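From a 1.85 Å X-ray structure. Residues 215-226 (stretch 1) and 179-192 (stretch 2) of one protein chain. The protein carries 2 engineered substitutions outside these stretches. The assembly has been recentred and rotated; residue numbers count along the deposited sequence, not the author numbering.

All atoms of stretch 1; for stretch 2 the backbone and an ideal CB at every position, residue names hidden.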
# COMPACT_ATOMS: atom_id res chain seq x y z
N LYS E 215 -39.31 -7.25 22.20
CA LYS E 215 -39.61 -8.56 21.61
C LYS E 215 -38.43 -9.11 20.83
O LYS E 215 -38.19 -10.31 20.83
CB LYS E 215 -40.86 -8.46 20.71
CG LYS E 215 -42.18 -8.39 21.47
CD LYS E 215 -43.37 -8.97 20.68
CE LYS E 215 -43.56 -10.47 20.99
NZ LYS E 215 -42.24 -11.23 20.97
N GLN E 216 -37.69 -8.24 20.14
CA GLN E 216 -36.46 -8.66 19.49
C GLN E 216 -35.42 -9.09 20.52
O GLN E 216 -34.78 -10.12 20.36
CB GLN E 216 -35.86 -7.54 18.63
CG GLN E 216 -36.69 -7.20 17.40
CD GLN E 216 -36.20 -5.96 16.66
OE1 GLN E 216 -35.47 -5.14 17.22
NE2 GLN E 216 -36.62 -5.81 15.41
N VAL E 217 -35.23 -8.29 21.56
CA VAL E 217 -34.29 -8.61 22.63
C VAL E 217 -34.67 -9.95 23.29
O VAL E 217 -33.81 -10.77 23.59
CB VAL E 217 -34.22 -7.48 23.67
CG1 VAL E 217 -33.33 -7.91 24.87
CG2 VAL E 217 -33.65 -6.23 23.05
N GLU E 218 -35.96 -10.18 23.48
CA GLU E 218 -36.44 -11.44 24.06
C GLU E 218 -35.98 -12.60 23.18
O GLU E 218 -35.47 -13.61 23.68
CB GLU E 218 -37.97 -11.42 24.19
CG GLU E 218 -38.53 -12.41 25.19
CD GLU E 218 -39.99 -12.15 25.54
OE1 GLU E 218 -40.63 -13.07 26.10
OE2 GLU E 218 -40.51 -11.03 25.26
N GLY E 219 -36.17 -12.44 21.87
CA GLY E 219 -35.72 -13.41 20.88
C GLY E 219 -34.23 -13.66 20.97
O GLY E 219 -33.77 -14.80 20.93
N VAL E 220 -33.46 -12.59 21.08
CA VAL E 220 -32.00 -12.67 21.17
C VAL E 220 -31.57 -13.53 22.37
O VAL E 220 -30.68 -14.39 22.27
CB VAL E 220 -31.41 -11.24 21.27
CG1 VAL E 220 -30.01 -11.23 21.82
CG2 VAL E 220 -31.46 -10.56 19.90
N LEU E 221 -32.20 -13.28 23.50
CA LEU E 221 -31.89 -14.03 24.72
C LEU E 221 -32.32 -15.51 24.63
O LEU E 221 -31.62 -16.36 25.11
CB LEU E 221 -32.51 -13.36 25.93
CG LEU E 221 -31.99 -11.96 26.25
CD1 LEU E 221 -32.94 -11.24 27.20
CD2 LEU E 221 -30.55 -12.05 26.82
N GLU E 222 -33.46 -15.78 24.01
CA GLU E 222 -33.94 -17.16 23.80
C GLU E 222 -33.00 -17.96 22.92
O GLU E 222 -32.87 -19.17 23.08
CB GLU E 222 -35.30 -17.16 23.11
CG GLU E 222 -36.44 -16.77 24.02
CD GLU E 222 -37.79 -17.15 23.47
OE1 GLU E 222 -37.93 -17.27 22.23
OE2 GLU E 222 -38.72 -17.35 24.28
N ALA E 223 -32.37 -17.25 21.99
CA ALA E 223 -31.43 -17.83 21.04
C ALA E 223 -30.11 -18.10 21.74
O ALA E 223 -29.27 -18.78 21.20
CB ALA E 223 -31.20 -16.90 19.89
N GLY E 224 -29.93 -17.58 22.94
CA GLY E 224 -28.77 -17.92 23.75
C GLY E 224 -27.66 -16.89 23.61
O GLY E 224 -26.52 -17.13 24.02
N ALA E 225 -27.96 -15.74 23.05
CA ALA E 225 -26.95 -14.68 23.01
C ALA E 225 -26.60 -14.14 24.41
O ALA E 225 -27.40 -14.23 25.37
CB ALA E 225 -27.40 -13.58 22.14
N LEU E 226 -25.43 -13.50 24.49
CA LEU E 226 -24.98 -12.90 25.72
C LEU E 226 -25.78 -11.65 26.08
O LEU E 226 -25.90 -11.31 27.25
CB LEU E 226 -23.50 -12.53 25.64
CG LEU E 226 -22.90 -11.91 26.89
CD1 LEU E 226 -22.87 -12.89 28.06
CD2 LEU E 226 -21.54 -11.38 26.61
N UNK E 179 -25.80 -8.58 13.68
CA UNK E 179 -27.19 -8.18 13.49
C UNK E 179 -28.15 -9.32 13.80
O UNK E 179 -27.85 -10.49 13.59
CB UNK E 179 -27.41 -7.69 12.06
N UNK E 180 -29.33 -8.96 14.28
CA UNK E 180 -30.39 -9.90 14.55
C UNK E 180 -31.07 -10.33 13.25
O UNK E 180 -31.28 -9.51 12.35
CB UNK E 180 -31.41 -9.29 15.52
N UNK E 181 -31.40 -11.63 13.15
CA UNK E 181 -32.15 -12.16 12.01
C UNK E 181 -33.65 -11.86 12.05
O UNK E 181 -34.34 -12.04 11.05
CB UNK E 181 -31.95 -13.67 11.93
N UNK E 182 -34.17 -11.46 13.21
CA UNK E 182 -35.60 -11.23 13.37
C UNK E 182 -36.38 -12.40 13.96
O UNK E 182 -37.60 -12.33 14.11
CB UNK E 182 -36.20 -10.87 12.01
N UNK E 183 -35.68 -13.48 14.28
CA UNK E 183 -36.32 -14.62 14.93
C UNK E 183 -35.31 -15.51 15.67
O UNK E 183 -34.17 -15.68 15.22
CB UNK E 183 -37.08 -15.45 13.89
N UNK E 184 -35.73 -16.03 16.81
CA UNK E 184 -34.82 -16.79 17.66
C UNK E 184 -34.31 -18.09 17.07
O UNK E 184 -33.19 -18.46 17.41
CB UNK E 184 -35.52 -17.10 18.99
N UNK E 185 -35.06 -18.77 16.21
CA UNK E 185 -34.56 -20.03 15.67
C UNK E 185 -33.31 -19.80 14.79
O UNK E 185 -32.27 -20.44 15.00
CB UNK E 185 -35.66 -20.73 14.86
N UNK E 186 -33.41 -18.85 13.84
CA UNK E 186 -32.32 -18.60 12.91
C UNK E 186 -31.18 -17.94 13.64
O UNK E 186 -30.02 -18.17 13.32
CB UNK E 186 -32.78 -17.73 11.74
N UNK E 187 -31.49 -17.10 14.62
CA UNK E 187 -30.43 -16.47 15.39
C UNK E 187 -29.69 -17.46 16.31
O UNK E 187 -28.51 -17.31 16.56
CB UNK E 187 -31.02 -15.33 16.22
N UNK E 188 -30.39 -18.48 16.82
CA UNK E 188 -29.72 -19.52 17.63
C UNK E 188 -28.68 -20.31 16.82
O UNK E 188 -27.72 -20.81 17.40
CB UNK E 188 -30.76 -20.49 18.20
N UNK E 189 -28.87 -20.45 15.51
CA UNK E 189 -27.86 -21.09 14.65
C UNK E 189 -26.58 -20.21 14.58
O UNK E 189 -25.46 -20.71 14.62
CB UNK E 189 -28.43 -21.32 13.25
N UNK E 190 -26.76 -18.90 14.46
CA UNK E 190 -25.63 -17.97 14.53
C UNK E 190 -24.86 -18.07 15.84
O UNK E 190 -23.63 -18.13 15.86
CB UNK E 190 -26.13 -16.53 14.34
N UNK E 191 -25.60 -18.07 16.94
CA UNK E 191 -25.03 -18.24 18.27
C UNK E 191 -24.31 -19.57 18.37
O UNK E 191 -23.24 -19.65 18.97
CB UNK E 191 -26.12 -18.14 19.34
N UNK E 192 -24.90 -20.63 17.80
CA UNK E 192 -24.28 -21.94 17.88
C UNK E 192 -22.93 -21.96 17.17
O UNK E 192 -21.94 -22.45 17.71
CB UNK E 192 -25.21 -23.00 17.28

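Position 179 lies out of reach of stretch 1, with no atom of it within 5.5 Å of the ideal CB, so the contact sets no rule here; the residue is Lys179. Position 180 is the first to matter. Its CA-to-CB bond points toward the helix of stretch 1, yet the ideal CB stops 4.6 Å from Val220 CG2, and beyond it run Gln216, Gly219 and Val220, with a bare CA at Gly219. A long side chain could fill that space, whether Leu, Met, Phe or Tyr. It is Tyr180, chi1 t, with Val220 CG2 over one ring face, 3.9 Å from the ring centroid in a CH-pi contact, and Gln216 O over the same face. Tyr180 OH comes to 3.4 Å from Gly219 CA; an ideal CB on Gly219 would sit 2.0 Å from Tyr180 OH, a clash, so the glycine makes room for the hydroxyl. A water 2.7 Å from Tyr180 OH donates to Lys215 O (3.3 Å from the water O), linking the stretches where no direct hydrogen bond does.

Position 181 is out of reach, so stretch 1 sets no rule; Thr181 OG1 donates to the hydroxyl of 186. At 182 a phi of 96° would jam a CB against the preceding carbonyl, which calls for glycine, and Gly182 it is. Position 183 points away and directly precedes a helix, where Asp, Asn, Ser or Thr can cap. Asp183 does so, its OD2 accepting from the backbone N of 186 at 3.1 Å.

Position 184 opens the helix with phi -66° and points toward stretch 1, its ideal CB 3.5 Å from Gly219 O and 4.0 Å from Glu222 OE1. Something compact fits, and the first turn suits proline, as Ala or Ser would also do. Pro184 packs its CB 3.5 Å from Gly219 O and its CG 3.8 Å from Glu222 OE1.

Positions 185 and 186 point away, leaving polar choices free: Lys185 reaches no atom of stretch 1, and Thr186 OG1 donates to Asp183 OD1 at 2.5 Å.

Position 187 points toward Ala223, whose CB is 4.0 Å from the ideal CB, with Val220 and Ala225 farther out. This apolar surface suits Leu, Met or Phe. Phe187 sets its ring edge against two alanines, CD2 3.7 Å from Ala223 CB and CE2 4.0 Å from Ala225 CB.

At 188 the backbones come within 4.2 Å, CA to CA of Ala223, and CB points sideways, so a small residue such as Ala, Ser or Gly fits. Ser188 turns its OG to Lys185 O, a very short 2.5 Å bond, while Ala223 CB lies 3.5 Å from Ser188 N.

Position 189 points away and 190 is out of reach, so the contact constrains neither; they are Trp189 and Ala190.

Position 191 points toward stretch 1, its ideal CB 3.7 Å from Ala223 O. Val, Ile or Leu would suit. Val191 puts CG1 3.7 Å from Gly224 O and CG2 4.3 Å from Ala225 CB. Position 192 points sideways with no atom of stretch 1 within 5.5 Å of its ideal CB, so many side chains would do; the residue is Lys192, whose end leads away.

Stretch 2 179-192: KYTGDPKTFSWAVK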
# COMPACT_ATOMS: atom_id res chain seq x y z
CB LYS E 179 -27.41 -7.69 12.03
CG LYS E 179 -26.61 -6.39 11.73
CD LYS E 179 -27.02 -5.67 10.44
CE LYS E 179 -26.48 -4.23 10.45
NZ LYS E 179 -26.81 -3.40 9.24
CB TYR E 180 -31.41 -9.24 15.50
CG TYR E 180 -32.47 -10.15 16.04
CD1 TYR E 180 -32.15 -11.42 16.52
CD2 TYR E 180 -33.80 -9.75 16.10
CE1 TYR E 180 -33.12 -12.27 17.02
CE2 TYR E 180 -34.79 -10.61 16.61
CZ TYR E 180 -34.43 -11.87 17.06
OH TYR E 180 -35.39 -12.74 17.57
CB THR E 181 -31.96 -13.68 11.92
OG1 THR E 181 -32.31 -14.32 13.18
CG2 THR E 181 -30.48 -14.02 11.62
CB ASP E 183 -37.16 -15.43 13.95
CG ASP E 183 -36.36 -16.46 13.20
OD1 ASP E 183 -35.79 -16.08 12.16
OD2 ASP E 183 -36.28 -17.66 13.58
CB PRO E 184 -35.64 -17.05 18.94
CG PRO E 184 -37.07 -16.84 18.57
CD PRO E 184 -37.07 -15.89 17.42
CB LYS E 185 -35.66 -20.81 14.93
CG LYS E 185 -35.16 -21.95 13.99
CD LYS E 185 -34.75 -23.22 14.72
CE LYS E 185 -35.73 -24.37 14.44
NZ LYS E 185 -35.71 -24.81 12.99
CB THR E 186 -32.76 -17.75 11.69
OG1 THR E 186 -33.31 -16.51 12.14
CG2 THR E 186 -33.87 -18.43 10.92
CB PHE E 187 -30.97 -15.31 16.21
CG PHE E 187 -29.91 -14.34 16.63
CD1 PHE E 187 -29.17 -13.64 15.66
CD2 PHE E 187 -29.61 -14.14 17.96
CE1 PHE E 187 -28.21 -12.71 16.04
CE2 PHE E 187 -28.64 -13.23 18.32
CZ PHE E 187 -27.94 -12.52 17.36
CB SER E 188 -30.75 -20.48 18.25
OG SER E 188 -31.37 -21.18 17.21
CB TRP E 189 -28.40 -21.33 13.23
CG TRP E 189 -27.39 -21.89 12.23
CD1 TRP E 189 -26.99 -21.32 11.04
CD2 TRP E 189 -26.68 -23.13 12.33
NE1 TRP E 189 -26.05 -22.11 10.42
CE2 TRP E 189 -25.85 -23.23 11.18
CE3 TRP E 189 -26.65 -24.16 13.26
CZ2 TRP E 189 -25.01 -24.33 10.96
CZ3 TRP E 189 -25.82 -25.26 13.04
CH2 TRP E 189 -25.01 -25.33 11.90
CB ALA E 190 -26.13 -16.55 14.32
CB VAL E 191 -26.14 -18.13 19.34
CG1 VAL E 191 -25.64 -18.50 20.75
CG2 VAL E 191 -26.74 -16.72 19.32
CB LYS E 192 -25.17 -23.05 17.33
CG LYS E 192 -24.51 -24.45 17.40
CD LYS E 192 -25.41 -25.55 16.86
CE LYS E 192 -24.71 -26.93 16.86
NZ LYS E 192 -25.72 -28.02 16.98
O HOH W 1 -37.90 -11.97 18.02
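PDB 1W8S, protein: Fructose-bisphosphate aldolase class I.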